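Local coordinates for streptokinase domain B (Streptococcus dysgalactiae subsp. equisimilis, PDB 1QQR), which forms part of streptokinase, a bacterial protein that activates plasminogen non-proteolytically and so promotes fibrinolysis, at residues Q2-S7 / V95-Q100; D9-V14 / K30-L35; F16-P21 / Y124-K129; T45-L50 / D88-Y93; T75-I80 / N115-I120. All coordinates share one frame; numbering follows the deposited sequence.

Strands 8-18 and 111-128, parallel neighbours in one mixed sheet, carry most contacts. Contact 3 pairs their C-terminal ends, contact 2 adds strand 33-38 to 8-18, and contact 5 adds strand 64-76 to 111-128. The centres of contacts 2 and 5 lie about 11 Å apart, joined by backbone hydrogen bonds of E11 with D118 and I120. Contact 1, its centre about 37 Å from that of contact 3, meets contact 5 through R98. Contact 4 fixes the start of helix 46-60. Along the chain contacts 1 and 3 cross, contact 2 closes before contacts 4 and 5 open, and these two cross. A helix across a mixed sheet is consistent with the beta-grasp fold of this family.

Contact 1. Residues Q2-S7 / V95-Q100; sequences QNQAKS and VKNREQ
Q100 reaches along the backbone from N3 to K6, touching it through CB and OE1. Its CB lies 3.2 Å from the carbonyl O of N3, which also accepts the backbone N-H of Q100. The chain then bends about the CB-CG bond (chi2 74°), bringing OE1 within 2.9 Å of K6 N as a hydrogen-bond acceptor, with the donor tilted from the amide carbonyl plane. The K6 chain crosses the Q100 side chain at about a right angle, its CG 3.3 Å from Q100 OE1; K6 NZ continues to a salt bridge with E113. Q100 NE2 donates to a water that donates in turn to S7 O. Two loops meet here, one leading into strand 8-18 and the other joining strands 92-94 and 102-104. Their touching parts run 89° apart, so pairing is limited to a single bridge, Q4 with E99. Beside it A5 N donates to R98 O (2.6 Å, 166° at the hydrogen), and A5 CB packs on R98 CG at 3.5 Å. The Q4 NE2 to N97 OD1 bond is weak.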
# COMPACT_ATOMS: atom_id res chain seq x y z
N GLN A 2 8.35 18.71 -16.83
CA GLN A 2 8.09 20.15 -16.82
C GLN A 2 7.59 20.78 -15.51
O GLN A 2 8.19 21.71 -14.99
CB GLN A 2 7.10 20.48 -17.93
CG GLN A 2 7.58 20.06 -19.32
CD GLN A 2 6.45 19.93 -20.33
OE1 GLN A 2 5.70 20.88 -20.57
NE2 GLN A 2 6.32 18.74 -20.92
N ASN A 3 6.48 20.26 -15.00
CA ASN A 3 5.88 20.78 -13.78
C ASN A 3 5.86 19.68 -12.74
O ASN A 3 4.87 18.97 -12.59
CB ASN A 3 4.46 21.26 -14.08
CG ASN A 3 4.27 21.61 -15.54
OD1 ASN A 3 4.95 22.49 -16.08
ND2 ASN A 3 3.35 20.91 -16.20
N GLN A 4 6.96 19.54 -12.02
CA GLN A 4 7.08 18.52 -11.00
C GLN A 4 5.97 18.60 -9.97
O GLN A 4 5.68 19.67 -9.44
CB GLN A 4 8.43 18.66 -10.30
CG GLN A 4 8.78 17.52 -9.37
CD GLN A 4 10.06 17.78 -8.62
OE1 GLN A 4 10.09 18.57 -7.67
NE2 GLN A 4 11.14 17.13 -9.05
N ALA A 5 5.35 17.46 -9.68
CA ALA A 5 4.29 17.41 -8.68
C ALA A 5 4.81 18.11 -7.43
O ALA A 5 5.97 17.99 -7.08
CB ALA A 5 3.93 15.97 -8.38
N LYS A 6 3.94 18.84 -6.75
CA LYS A 6 4.34 19.57 -5.55
C LYS A 6 4.14 18.74 -4.28
O LYS A 6 4.65 19.09 -3.21
CB LYS A 6 3.51 20.85 -5.48
CG LYS A 6 3.57 21.66 -6.78
CD LYS A 6 2.43 22.67 -6.92
CE LYS A 6 2.40 23.24 -8.33
NZ LYS A 6 1.22 24.12 -8.58
N SER A 7 3.42 17.64 -4.42
CA SER A 7 3.11 16.81 -3.27
C SER A 7 2.59 15.47 -3.75
O SER A 7 2.08 15.35 -4.86
CB SER A 7 1.99 17.49 -2.49
OG SER A 7 2.27 17.53 -1.12
N VAL A 95 9.54 8.32 -3.14
CA VAL A 95 8.41 8.85 -3.88
C VAL A 95 8.87 9.33 -5.24
O VAL A 95 9.56 10.35 -5.35
CB VAL A 95 7.74 9.98 -3.13
CG1 VAL A 95 6.60 10.55 -3.96
CG2 VAL A 95 7.22 9.47 -1.80
N LYS A 96 8.49 8.56 -6.25
CA LYS A 96 8.81 8.78 -7.65
C LYS A 96 8.49 10.19 -8.17
O LYS A 96 7.45 10.76 -7.84
CB LYS A 96 8.05 7.72 -8.45
CG LYS A 96 8.29 7.66 -9.93
CD LYS A 96 7.41 6.55 -10.49
CE LYS A 96 7.40 6.49 -12.01
NZ LYS A 96 8.52 5.67 -12.59
N ASN A 97 9.41 10.74 -8.97
CA ASN A 97 9.25 12.08 -9.55
C ASN A 97 8.16 12.03 -10.60
O ASN A 97 8.00 11.03 -11.31
CB ASN A 97 10.56 12.53 -10.23
CG ASN A 97 10.64 14.04 -10.40
OD1 ASN A 97 9.73 14.78 -10.04
ND2 ASN A 97 11.76 14.49 -10.95
N ARG A 98 7.39 13.10 -10.69
CA ARG A 98 6.31 13.11 -11.66
C ARG A 98 5.79 14.49 -11.99
O ARG A 98 6.00 15.48 -11.26
CB ARG A 98 5.14 12.24 -11.17
CG ARG A 98 4.33 12.91 -10.05
CD ARG A 98 3.52 11.90 -9.23
NE ARG A 98 4.37 11.02 -8.42
CZ ARG A 98 3.92 9.96 -7.74
NH1 ARG A 98 2.64 9.63 -7.78
NH2 ARG A 98 4.76 9.26 -6.97
N GLU A 99 5.07 14.52 -13.10
CA GLU A 99 4.42 15.71 -13.62
C GLU A 99 3.25 16.00 -12.68
O GLU A 99 2.60 15.08 -12.20
CB GLU A 99 3.91 15.39 -15.02
CG GLU A 99 3.83 16.59 -15.91
CD GLU A 99 5.19 17.19 -16.18
OE1 GLU A 99 6.03 16.50 -16.78
OE2 GLU A 99 5.40 18.36 -15.78
N GLN A 100 3.00 17.27 -12.40
CA GLN A 100 1.91 17.68 -11.50
C GLN A 100 0.57 17.29 -12.12
O GLN A 100 0.30 17.60 -13.27
CB GLN A 100 1.95 19.18 -11.26
CG GLN A 100 0.73 19.75 -10.59
CD GLN A 100 0.66 19.40 -9.12
OE1 GLN A 100 1.64 19.58 -8.39
NE2 GLN A 100 -0.49 18.92 -8.67
O HOH W 1 0.12 17.33 -6.18

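Contact 2. Residues D9-V14 / K30-L35. Unlike the reference sequence in segment 30-35: L31 (reference Asp).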
# COMPACT_ATOMS: atom_id res chain seq x y z
N ASP A 9 0.16 12.42 -2.12
CA ASP A 9 -0.57 11.83 -0.99
C ASP A 9 -0.30 10.34 -1.11
O ASP A 9 -0.61 9.74 -2.15
CB ASP A 9 -2.09 12.02 -1.09
CG ASP A 9 -2.53 13.44 -0.84
OD1 ASP A 9 -1.82 14.16 -0.12
OD2 ASP A 9 -3.60 13.82 -1.36
N VAL A 10 0.28 9.75 -0.08
CA VAL A 10 0.56 8.33 -0.12
C VAL A 10 -0.56 7.56 0.58
O VAL A 10 -0.72 7.64 1.80
CB VAL A 10 1.91 7.99 0.57
CG1 VAL A 10 2.20 6.49 0.46
CG2 VAL A 10 3.03 8.78 -0.07
N GLU A 11 -1.34 6.85 -0.22
CA GLU A 11 -2.42 6.04 0.31
C GLU A 11 -1.97 4.59 0.45
O GLU A 11 -1.11 4.09 -0.30
CB GLU A 11 -3.66 6.15 -0.56
CG GLU A 11 -4.44 7.43 -0.31
CD GLU A 11 -5.49 7.70 -1.37
OE1 GLU A 11 -6.25 6.77 -1.73
OE2 GLU A 11 -5.58 8.85 -1.84
N TYR A 12 -2.59 3.89 1.39
CA TYR A 12 -2.21 2.52 1.66
C TYR A 12 -3.38 1.57 1.72
O TYR A 12 -4.42 1.88 2.27
CB TYR A 12 -1.46 2.49 2.99
CG TYR A 12 -0.90 1.15 3.39
CD1 TYR A 12 0.23 0.64 2.78
CD2 TYR A 12 -1.51 0.40 4.39
CE1 TYR A 12 0.76 -0.58 3.17
CE2 TYR A 12 -1.00 -0.84 4.79
CZ TYR A 12 0.14 -1.33 4.18
OH TYR A 12 0.70 -2.52 4.61
N THR A 13 -3.21 0.41 1.11
CA THR A 13 -4.22 -0.62 1.19
C THR A 13 -3.51 -1.97 1.37
O THR A 13 -2.45 -2.23 0.78
CB THR A 13 -5.15 -0.65 -0.04
OG1 THR A 13 -6.19 -1.58 0.22
CG2 THR A 13 -4.42 -1.07 -1.28
N VAL A 14 -4.06 -2.79 2.24
CA VAL A 14 -3.48 -4.09 2.56
C VAL A 14 -4.54 -5.18 2.61
O VAL A 14 -5.65 -4.98 3.10
CB VAL A 14 -2.74 -4.04 3.93
CG1 VAL A 14 -3.70 -3.69 5.03
CG2 VAL A 14 -2.06 -5.37 4.21
N LYS A 30 -12.31 -3.37 0.38
CA LYS A 30 -11.88 -2.29 -0.49
C LYS A 30 -11.87 -0.95 0.25
O LYS A 30 -12.86 -0.23 0.28
CB LYS A 30 -12.82 -2.23 -1.70
CG LYS A 30 -12.45 -1.22 -2.76
CD LYS A 30 -13.56 -1.14 -3.79
CE LYS A 30 -13.32 -0.02 -4.80
NZ LYS A 30 -14.34 -0.10 -5.88
N LEU A 31 -10.73 -0.65 0.84
CA LEU A 31 -10.54 0.57 1.58
C LEU A 31 -9.07 1.00 1.45
O LEU A 31 -8.19 0.18 1.16
CB LEU A 31 -10.84 0.32 3.07
CG LEU A 31 -11.85 1.22 3.80
CD1 LEU A 31 -11.87 0.86 5.29
CD2 LEU A 31 -11.51 2.66 3.58
N THR A 32 -8.82 2.28 1.64
CA THR A 32 -7.46 2.77 1.59
C THR A 32 -7.38 3.70 2.78
O THR A 32 -8.38 4.20 3.28
CB THR A 32 -7.16 3.58 0.33
OG1 THR A 32 -7.94 4.77 0.34
CG2 THR A 32 -7.49 2.75 -0.92
N LYS A 33 -6.17 3.91 3.26
CA LYS A 33 -5.94 4.78 4.39
C LYS A 33 -4.84 5.73 3.92
O LYS A 33 -3.89 5.30 3.25
CB LYS A 33 -5.45 3.94 5.55
CG LYS A 33 -4.85 4.71 6.70
CD LYS A 33 -4.28 3.76 7.73
CE LYS A 33 -3.64 4.50 8.88
NZ LYS A 33 -3.14 3.51 9.87
N LEU A 34 -4.98 7.02 4.21
CA LEU A 34 -3.93 7.95 3.81
C LEU A 34 -2.85 7.78 4.84
O LEU A 34 -3.09 7.88 6.03
CB LEU A 34 -4.39 9.41 3.82
CG LEU A 34 -3.16 10.27 3.45
CD1 LEU A 34 -3.25 10.67 1.99
CD2 LEU A 34 -3.05 11.48 4.34
N LEU A 35 -1.65 7.47 4.38
CA LEU A 35 -0.53 7.31 5.28
C LEU A 35 -0.02 8.71 5.61
O LEU A 35 0.05 9.11 6.76
CB LEU A 35 0.56 6.52 4.59
CG LEU A 35 0.93 5.20 5.23
CD1 LEU A 35 -0.35 4.45 5.63
CD2 LEU A 35 1.80 4.43 4.25
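The backbone N of Y12 donates to K33 O over 2.7 Å, and K33 N returns a bond to Y12 O at 2.9 Å; this reciprocity identifies Y12 and K33 as an antiparallel hydrogen-bonded pair. K33 O also receives the CA-H of E11 (CA to O 3.4 Å). Further along, L35 N bonds to V10 O, and E11 faces L34 as a non-hydrogen-bonded pair. The ladder joins strand 33-38 to strand 8-18, which on its other side bonds to strand 111-128, as seen from E11 with D118 and I120. The N-to-C directions of the short strand segments 9-14 and 33-35 make 130°, well short of exactly antiparallel, as in a strongly twisted pair. Where regular pairing stops, T13 substitutes its hydroxyl: OG1 anti to the backbone N (chi1 -173°) donates to L31 O at 2.8 Å, almost along the C=O axis (174°). Beside E11, T32 OG1 gives a weak bond to E11 OE1, while L34 CD1 reaches D9 CB at 3.6 Å. Beside Y12, L35 lays CD1 3.5 Å from Y12 CB, under helix 46-60, where L49 covers both side chains. Y12 OH is hydrogen-bonded to E122, and K33 NZ to Q52.

Contact 3. Residues F16-P21 / Y124-K129; sequences FTPLNP and YYVLKK
F16 crosses V126 at about a right angle, bringing ring atom CD2 to 3.6 Å from V126 CG1. With CG anti to the carbonyl carbon (chi1 -64°), the ring is set beside that methyl group, on the sheet face covered by I56 and L57 of helix 46-60; F25 also packs against F16, P18 and V126. T17 comes next, with its backbone engaged at both polar atoms. Its N donates to Y124 O at 2.9 Å in a nearly straight bond (172° at the hydrogen), and its O accepts V126 N at 2.8 Å from a donor 49° above the carbonyl plane. One residue bonded to the partners flanking its opposite number, here Y125, is the signature of a parallel ladder, and it unites strands 8-18 and 111-128 of the mixed sheet. On the other face T17 and Y125 lie side by side, T17 CB 4.0 Å from Y125 CD2, with K123 making a cation-pi contact to the tyrosine. P18 returns to the V126 face: its CA approaches V126 CG2 at 3.6 Å and its CA-H points to V126 O. L19 N closes the ladder with a 3.0 Å bond to that same oxygen. The L19 branches then part, CD1 meeting Y125 CD2 at 4.0 Å and CD2 meeting L127 CD1 at 3.8 Å.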
# COMPACT_ATOMS: atom_id res chain seq x y z
N PHE A 16 -5.10 -9.29 3.77
CA PHE A 16 -4.52 -10.28 4.67
C PHE A 16 -5.00 -11.68 4.34
O PHE A 16 -6.20 -11.90 4.22
CB PHE A 16 -4.91 -9.97 6.12
CG PHE A 16 -4.36 -8.67 6.64
CD1 PHE A 16 -5.21 -7.62 6.94
CD2 PHE A 16 -3.00 -8.51 6.88
CE1 PHE A 16 -4.71 -6.42 7.47
CE2 PHE A 16 -2.49 -7.33 7.42
CZ PHE A 16 -3.35 -6.28 7.71
N THR A 17 -4.07 -12.62 4.19
CA THR A 17 -4.45 -14.01 3.91
C THR A 17 -3.97 -14.96 5.00
O THR A 17 -2.77 -15.15 5.19
CB THR A 17 -3.89 -14.48 2.56
OG1 THR A 17 -4.32 -13.58 1.53
CG2 THR A 17 -4.43 -15.88 2.22
N PRO A 18 -4.91 -15.56 5.74
CA PRO A 18 -4.62 -16.50 6.84
C PRO A 18 -4.08 -17.82 6.31
O PRO A 18 -4.58 -18.33 5.32
CB PRO A 18 -5.98 -16.66 7.51
CG PRO A 18 -6.91 -16.57 6.36
CD PRO A 18 -6.36 -15.39 5.57
N LEU A 19 -3.05 -18.36 6.97
CA LEU A 19 -2.45 -19.62 6.53
C LEU A 19 -3.47 -20.75 6.44
O LEU A 19 -3.43 -21.55 5.51
CB LEU A 19 -1.26 -20.00 7.41
CG LEU A 19 0.07 -19.31 7.04
CD1 LEU A 19 0.11 -19.01 5.54
CD2 LEU A 19 0.22 -18.01 7.80
N ASN A 20 -4.39 -20.85 7.41
CA ASN A 20 -5.46 -21.83 7.30
C ASN A 20 -6.78 -21.05 7.46
O ASN A 20 -6.87 -20.11 8.25
CB ASN A 20 -5.30 -23.00 8.31
CG ASN A 20 -5.13 -22.54 9.74
OD1 ASN A 20 -6.05 -21.98 10.35
ND2 ASN A 20 -3.95 -22.80 10.30
N PRO A 21 -7.82 -21.43 6.68
CA PRO A 21 -9.16 -20.82 6.63
C PRO A 21 -9.75 -20.14 7.87
O PRO A 21 -9.49 -20.54 9.00
CB PRO A 21 -10.05 -21.97 6.14
CG PRO A 21 -9.29 -23.19 6.53
CD PRO A 21 -7.89 -22.81 6.16
N TYR A 124 -0.20 -9.62 2.96
CA TYR A 124 0.61 -10.39 3.89
C TYR A 124 -0.10 -11.69 4.24
O TYR A 124 -1.32 -11.75 4.24
CB TYR A 124 0.86 -9.68 5.22
CG TYR A 124 1.71 -8.44 5.15
CD1 TYR A 124 1.16 -7.24 4.71
CD2 TYR A 124 3.03 -8.45 5.58
CE1 TYR A 124 1.89 -6.08 4.72
CE2 TYR A 124 3.77 -7.28 5.59
CZ TYR A 124 3.18 -6.10 5.15
OH TYR A 124 3.84 -4.92 5.13
N TYR A 125 0.68 -12.72 4.53
CA TYR A 125 0.11 -13.98 4.98
C TYR A 125 0.05 -13.77 6.49
O TYR A 125 1.00 -13.27 7.06
CB TYR A 125 1.05 -15.14 4.66
CG TYR A 125 0.94 -15.58 3.22
CD1 TYR A 125 1.98 -15.35 2.31
CD2 TYR A 125 -0.24 -16.16 2.75
CE1 TYR A 125 1.84 -15.70 0.97
CE2 TYR A 125 -0.39 -16.50 1.41
CZ TYR A 125 0.65 -16.26 0.52
OH TYR A 125 0.48 -16.59 -0.81
N VAL A 126 -1.08 -14.10 7.12
CA VAL A 126 -1.18 -13.96 8.57
C VAL A 126 -1.45 -15.28 9.29
O VAL A 126 -1.92 -16.25 8.71
CB VAL A 126 -2.27 -12.94 8.97
CG1 VAL A 126 -1.93 -11.57 8.39
CG2 VAL A 126 -3.63 -13.42 8.50
N LEU A 127 -1.17 -15.31 10.59
CA LEU A 127 -1.32 -16.54 11.36
C LEU A 127 -2.02 -16.27 12.68
O LEU A 127 -1.75 -15.25 13.33
CB LEU A 127 0.09 -17.07 11.63
CG LEU A 127 0.41 -18.40 12.29
CD1 LEU A 127 0.32 -19.53 11.28
CD2 LEU A 127 1.82 -18.34 12.82
N LYS A 128 -2.92 -17.15 13.09
CA LYS A 128 -3.57 -16.93 14.37
C LYS A 128 -2.43 -17.15 15.36
O LYS A 128 -1.67 -18.10 15.21
CB LYS A 128 -4.72 -17.92 14.61
CG LYS A 128 -5.82 -17.37 15.52
CD LYS A 128 -6.73 -18.47 16.08
CE LYS A 128 -7.52 -19.20 15.00
NZ LYS A 128 -8.58 -18.35 14.37
N LYS A 129 -2.28 -16.26 16.33
CA LYS A 129 -1.19 -16.40 17.29
C LYS A 129 -1.38 -17.66 18.09
O LYS A 129 -2.52 -18.05 18.40
CB LYS A 129 -1.09 -15.16 18.19
CG LYS A 129 -0.10 -14.13 17.65
CD LYS A 129 0.36 -13.11 18.70
CE LYS A 129 -0.78 -12.21 19.13
NZ LYS A 129 -0.34 -11.20 20.12

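Contact 4. Residues T45-L50 / D88-Y93; sequences TSQELL and DQEFTY
S46 meets F91 and E90 through every part of its side chain. CB stands over the centre of the F91 ring, 3.6 Å from the centroid and only 3° off the normal, a CH-pi contact. OG lies between the backbone N and the carbonyl carbon (chi1 47°), from where it accepts F91 N at 2.9 Å and donates to the anti lone pair of E90 OE2 at 2.5 Å. Backbone N completes the grip by donating to F91 O at 2.8 Å. These bonds hold the first turn of helix 46-60 against the chain entering strand 92-94; the helix start may also stabilise the charge of E90. Around this shell, L49 CD1 touches the F91 ring edge (3.8 Å to CE1), and the Q47 amide stacks on the E90 carboxylate, their planes 21° apart. Further out, T45 and E48 form a capping box: T45 N donates to E48 OE2 at 2.8 Å, while E48 N returns a weak bond to T45 OG1. T45 CG2 also rests on T92 CG2, 3.6 Å away, in the short two-stranded sheet.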
# COMPACT_ATOMS: atom_id res chain seq x y z
N THR A 45 10.01 3.05 4.23
CA THR A 45 10.72 1.78 4.31
C THR A 45 9.76 0.64 4.59
O THR A 45 8.64 0.87 5.08
CB THR A 45 11.74 1.78 5.46
OG1 THR A 45 11.05 2.09 6.68
CG2 THR A 45 12.82 2.82 5.23
N SER A 46 10.20 -0.58 4.29
CA SER A 46 9.40 -1.77 4.54
C SER A 46 9.06 -1.92 6.04
O SER A 46 7.97 -2.37 6.39
CB SER A 46 10.13 -3.00 4.04
OG SER A 46 11.47 -2.96 4.48
N GLN A 47 9.97 -1.51 6.93
CA GLN A 47 9.65 -1.63 8.36
C GLN A 47 8.48 -0.74 8.74
O GLN A 47 7.63 -1.13 9.55
CB GLN A 47 10.86 -1.28 9.23
CG GLN A 47 11.99 -2.31 9.16
CD GLN A 47 12.95 -2.05 8.03
OE1 GLN A 47 13.95 -2.75 7.89
NE2 GLN A 47 12.66 -1.04 7.22
N GLU A 48 8.43 0.45 8.18
CA GLU A 48 7.32 1.37 8.45
C GLU A 48 6.01 0.79 7.93
O GLU A 48 4.97 0.93 8.57
CB GLU A 48 7.57 2.71 7.76
CG GLU A 48 8.85 3.38 8.22
CD GLU A 48 9.07 4.73 7.54
OE1 GLU A 48 9.02 5.76 8.24
OE2 GLU A 48 9.27 4.75 6.30
N LEU A 49 6.06 0.15 6.76
CA LEU A 49 4.85 -0.42 6.18
C LEU A 49 4.37 -1.60 7.04
O LEU A 49 3.15 -1.75 7.30
CB LEU A 49 5.10 -0.85 4.72
CG LEU A 49 5.38 0.31 3.76
CD1 LEU A 49 5.62 -0.25 2.37
CD2 LEU A 49 4.20 1.30 3.74
N LEU A 50 5.33 -2.41 7.50
CA LEU A 50 4.99 -3.53 8.38
C LEU A 50 4.30 -3.01 9.63
O LEU A 50 3.29 -3.58 10.06
CB LEU A 50 6.24 -4.31 8.82
CG LEU A 50 5.95 -5.38 9.90
CD1 LEU A 50 5.23 -6.58 9.31
CD2 LEU A 50 7.24 -5.84 10.50
N ASP A 88 11.30 -10.43 -1.14
CA ASP A 88 11.88 -11.10 0.02
C ASP A 88 13.10 -10.45 0.66
O ASP A 88 14.08 -11.13 0.96
CB ASP A 88 12.20 -12.56 -0.32
CG ASP A 88 10.95 -13.43 -0.40
OD1 ASP A 88 10.18 -13.47 0.59
OD2 ASP A 88 10.74 -14.08 -1.44
N GLN A 89 13.03 -9.15 0.88
CA GLN A 89 14.12 -8.41 1.51
C GLN A 89 13.55 -7.06 1.93
O GLN A 89 12.54 -6.62 1.38
CB GLN A 89 15.26 -8.20 0.52
CG GLN A 89 14.86 -7.40 -0.70
CD GLN A 89 15.96 -7.29 -1.75
OE1 GLN A 89 16.40 -8.28 -2.30
NE2 GLN A 89 16.39 -6.06 -2.03
N GLU A 90 14.16 -6.43 2.92
CA GLU A 90 13.70 -5.12 3.36
C GLU A 90 13.91 -4.16 2.19
O GLU A 90 14.75 -4.41 1.32
CB GLU A 90 14.50 -4.65 4.57
CG GLU A 90 14.37 -5.60 5.75
CD GLU A 90 12.94 -5.76 6.25
OE1 GLU A 90 12.71 -6.60 7.14
OE2 GLU A 90 12.05 -5.03 5.78
N PHE A 91 13.13 -3.09 2.13
CA PHE A 91 13.25 -2.16 1.03
C PHE A 91 12.90 -0.73 1.43
O PHE A 91 12.34 -0.49 2.49
CB PHE A 91 12.35 -2.60 -0.14
CG PHE A 91 10.86 -2.69 0.22
CD1 PHE A 91 10.10 -1.55 0.49
CD2 PHE A 91 10.22 -3.93 0.27
CE1 PHE A 91 8.73 -1.65 0.79
CE2 PHE A 91 8.85 -4.04 0.57
CZ PHE A 91 8.11 -2.89 0.83
N THR A 92 13.24 0.20 0.56
CA THR A 92 12.89 1.59 0.76
C THR A 92 12.21 2.03 -0.53
O THR A 92 12.63 1.65 -1.62
CB THR A 92 14.13 2.49 0.97
OG1 THR A 92 15.02 2.29 -0.12
CG2 THR A 92 14.83 2.20 2.29
N TYR A 93 11.14 2.79 -0.41
CA TYR A 93 10.47 3.29 -1.59
C TYR A 93 10.66 4.79 -1.57
O TYR A 93 10.36 5.46 -0.57
CB TYR A 93 8.98 2.97 -1.59
CG TYR A 93 8.23 3.80 -2.61
CD1 TYR A 93 8.53 3.71 -3.97
CD2 TYR A 93 7.27 4.73 -2.21
CE1 TYR A 93 7.89 4.53 -4.91
CE2 TYR A 93 6.63 5.56 -3.14
CZ TYR A 93 6.95 5.46 -4.48
OH TYR A 93 6.36 6.32 -5.39

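Contact 5. Residues T75-I80 / N115-I120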
# COMPACT_ATOMS: atom_id res chain seq x y z
N THR A 75 1.14 2.12 -7.18
CA THR A 75 0.48 2.59 -8.39
C THR A 75 0.56 4.10 -8.23
O THR A 75 0.20 4.63 -7.19
CB THR A 75 -1.04 2.15 -8.47
OG1 THR A 75 -1.14 0.72 -8.38
CG2 THR A 75 -1.69 2.62 -9.81
N HIS A 76 1.05 4.78 -9.25
CA HIS A 76 1.20 6.24 -9.19
C HIS A 76 0.14 6.95 -9.97
O HIS A 76 0.10 6.82 -11.19
CB HIS A 76 2.54 6.63 -9.78
CG HIS A 76 3.65 5.77 -9.32
ND1 HIS A 76 4.18 4.77 -10.11
CD2 HIS A 76 4.29 5.71 -8.13
CE1 HIS A 76 5.12 4.14 -9.43
NE2 HIS A 76 5.21 4.69 -8.23
N ASP A 77 -0.72 7.69 -9.27
CA ASP A 77 -1.80 8.39 -9.94
C ASP A 77 -2.55 7.40 -10.84
O ASP A 77 -2.79 6.28 -10.41
CB ASP A 77 -1.21 9.58 -10.71
CG ASP A 77 -0.62 10.59 -9.78
OD1 ASP A 77 -1.40 11.15 -8.96
OD2 ASP A 77 0.61 10.80 -9.81
N ASN A 78 -2.92 7.80 -12.05
CA ASN A 78 -3.64 6.91 -12.97
C ASN A 78 -2.70 6.33 -14.00
O ASN A 78 -3.12 5.78 -15.01
CB ASN A 78 -4.76 7.66 -13.70
CG ASN A 78 -5.98 7.83 -12.83
OD1 ASN A 78 -6.86 8.64 -13.12
ND2 ASN A 78 -6.05 7.06 -11.75
N ASP A 79 -1.42 6.47 -13.73
CA ASP A 79 -0.37 5.97 -14.60
C ASP A 79 -0.45 4.44 -14.70
O ASP A 79 -0.71 3.73 -13.72
CB ASP A 79 0.97 6.45 -14.05
CG ASP A 79 2.14 6.12 -14.95
OD1 ASP A 79 1.95 5.52 -16.03
OD2 ASP A 79 3.28 6.48 -14.55
N ILE A 80 -0.24 3.92 -15.89
CA ILE A 80 -0.30 2.48 -16.12
C ILE A 80 0.92 1.67 -15.62
O ILE A 80 0.78 0.50 -15.24
CB ILE A 80 -0.55 2.23 -17.63
CG1 ILE A 80 -1.93 2.82 -18.00
CG2 ILE A 80 -0.47 0.75 -17.95
CD1 ILE A 80 -2.40 2.57 -19.45
N ASN A 115 -4.26 17.08 -6.47
CA ASN A 115 -3.22 16.33 -5.78
C ASN A 115 -2.81 15.03 -6.45
O ASN A 115 -3.63 14.29 -6.98
CB ASN A 115 -3.66 16.08 -4.34
CG ASN A 115 -3.68 17.37 -3.52
OD1 ASN A 115 -4.71 17.76 -2.96
ND2 ASN A 115 -2.53 18.04 -3.46
N ASN A 116 -1.50 14.79 -6.46
CA ASN A 116 -0.95 13.58 -7.03
C ASN A 116 -1.07 12.55 -5.90
O ASN A 116 -1.08 12.91 -4.72
CB ASN A 116 0.51 13.79 -7.40
CG ASN A 116 0.67 14.47 -8.75
OD1 ASN A 116 0.80 13.81 -9.79
ND2 ASN A 116 0.65 15.80 -8.75
N THR A 117 -1.17 11.28 -6.26
CA THR A 117 -1.29 10.26 -5.23
C THR A 117 -0.50 9.03 -5.60
O THR A 117 -0.31 8.75 -6.78
CB THR A 117 -2.78 9.78 -5.04
OG1 THR A 117 -3.25 9.28 -6.29
CG2 THR A 117 -3.70 10.90 -4.61
N ASP A 118 -0.04 8.32 -4.57
CA ASP A 118 0.65 7.04 -4.72
C ASP A 118 -0.26 6.08 -3.95
O ASP A 118 -0.73 6.39 -2.85
CB ASP A 118 2.01 7.03 -4.01
CG ASP A 118 3.17 7.26 -4.96
OD1 ASP A 118 2.98 7.19 -6.20
OD2 ASP A 118 4.30 7.48 -4.44
N LEU A 119 -0.55 4.94 -4.54
CA LEU A 119 -1.36 3.97 -3.83
C LEU A 119 -0.43 2.80 -3.60
O LEU A 119 -0.02 2.14 -4.57
CB LEU A 119 -2.57 3.48 -4.65
CG LEU A 119 -3.27 2.27 -4.00
CD1 LEU A 119 -3.75 2.64 -2.61
CD2 LEU A 119 -4.44 1.79 -4.84
N ILE A 120 -0.07 2.58 -2.34
CA ILE A 120 0.77 1.46 -2.00
C ILE A 120 -0.15 0.30 -1.59
O ILE A 120 -0.94 0.42 -0.65
CB ILE A 120 1.68 1.76 -0.81
CG1 ILE A 120 2.65 2.90 -1.17
CG2 ILE A 120 2.43 0.48 -0.40
CD1 ILE A 120 3.58 3.28 -0.02
O HOH W 2 -0.82 -0.24 -5.96
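At the end of the antiparallel ladder between strands 64-76 and 111-128, T75 and L119 form a hydrogen-bonded pair. T75 N donates to L119 O at 2.9 Å, and L119 N to T75 O at 2.8 Å (170° at the hydrogen). A water lies 2.6 Å from T75 OG1 and donates to L119 O, so that oxygen has two donors. H76 and D118 follow as the non-hydrogen-bonded pair. D77 extends the pairing by other means: its N donates to T117 O at 2.7 Å, and its carboxylate OD1 accepts T117 N at 2.7 Å, met from 38° out of the carboxylate plane. CG anti to the carbonyl carbon (chi1 -65°) carries the carboxylate there. OD2 takes a salt bridge from R98, which also pairs with D118; such a shared cation would offset the two nearby negative charges. D118 has Y93 OH as a further partner. D79 N bonds back to H76 O, closing the type II' beta turn that begins the connection from strand 64-76 to its antiparallel neighbour 83-84.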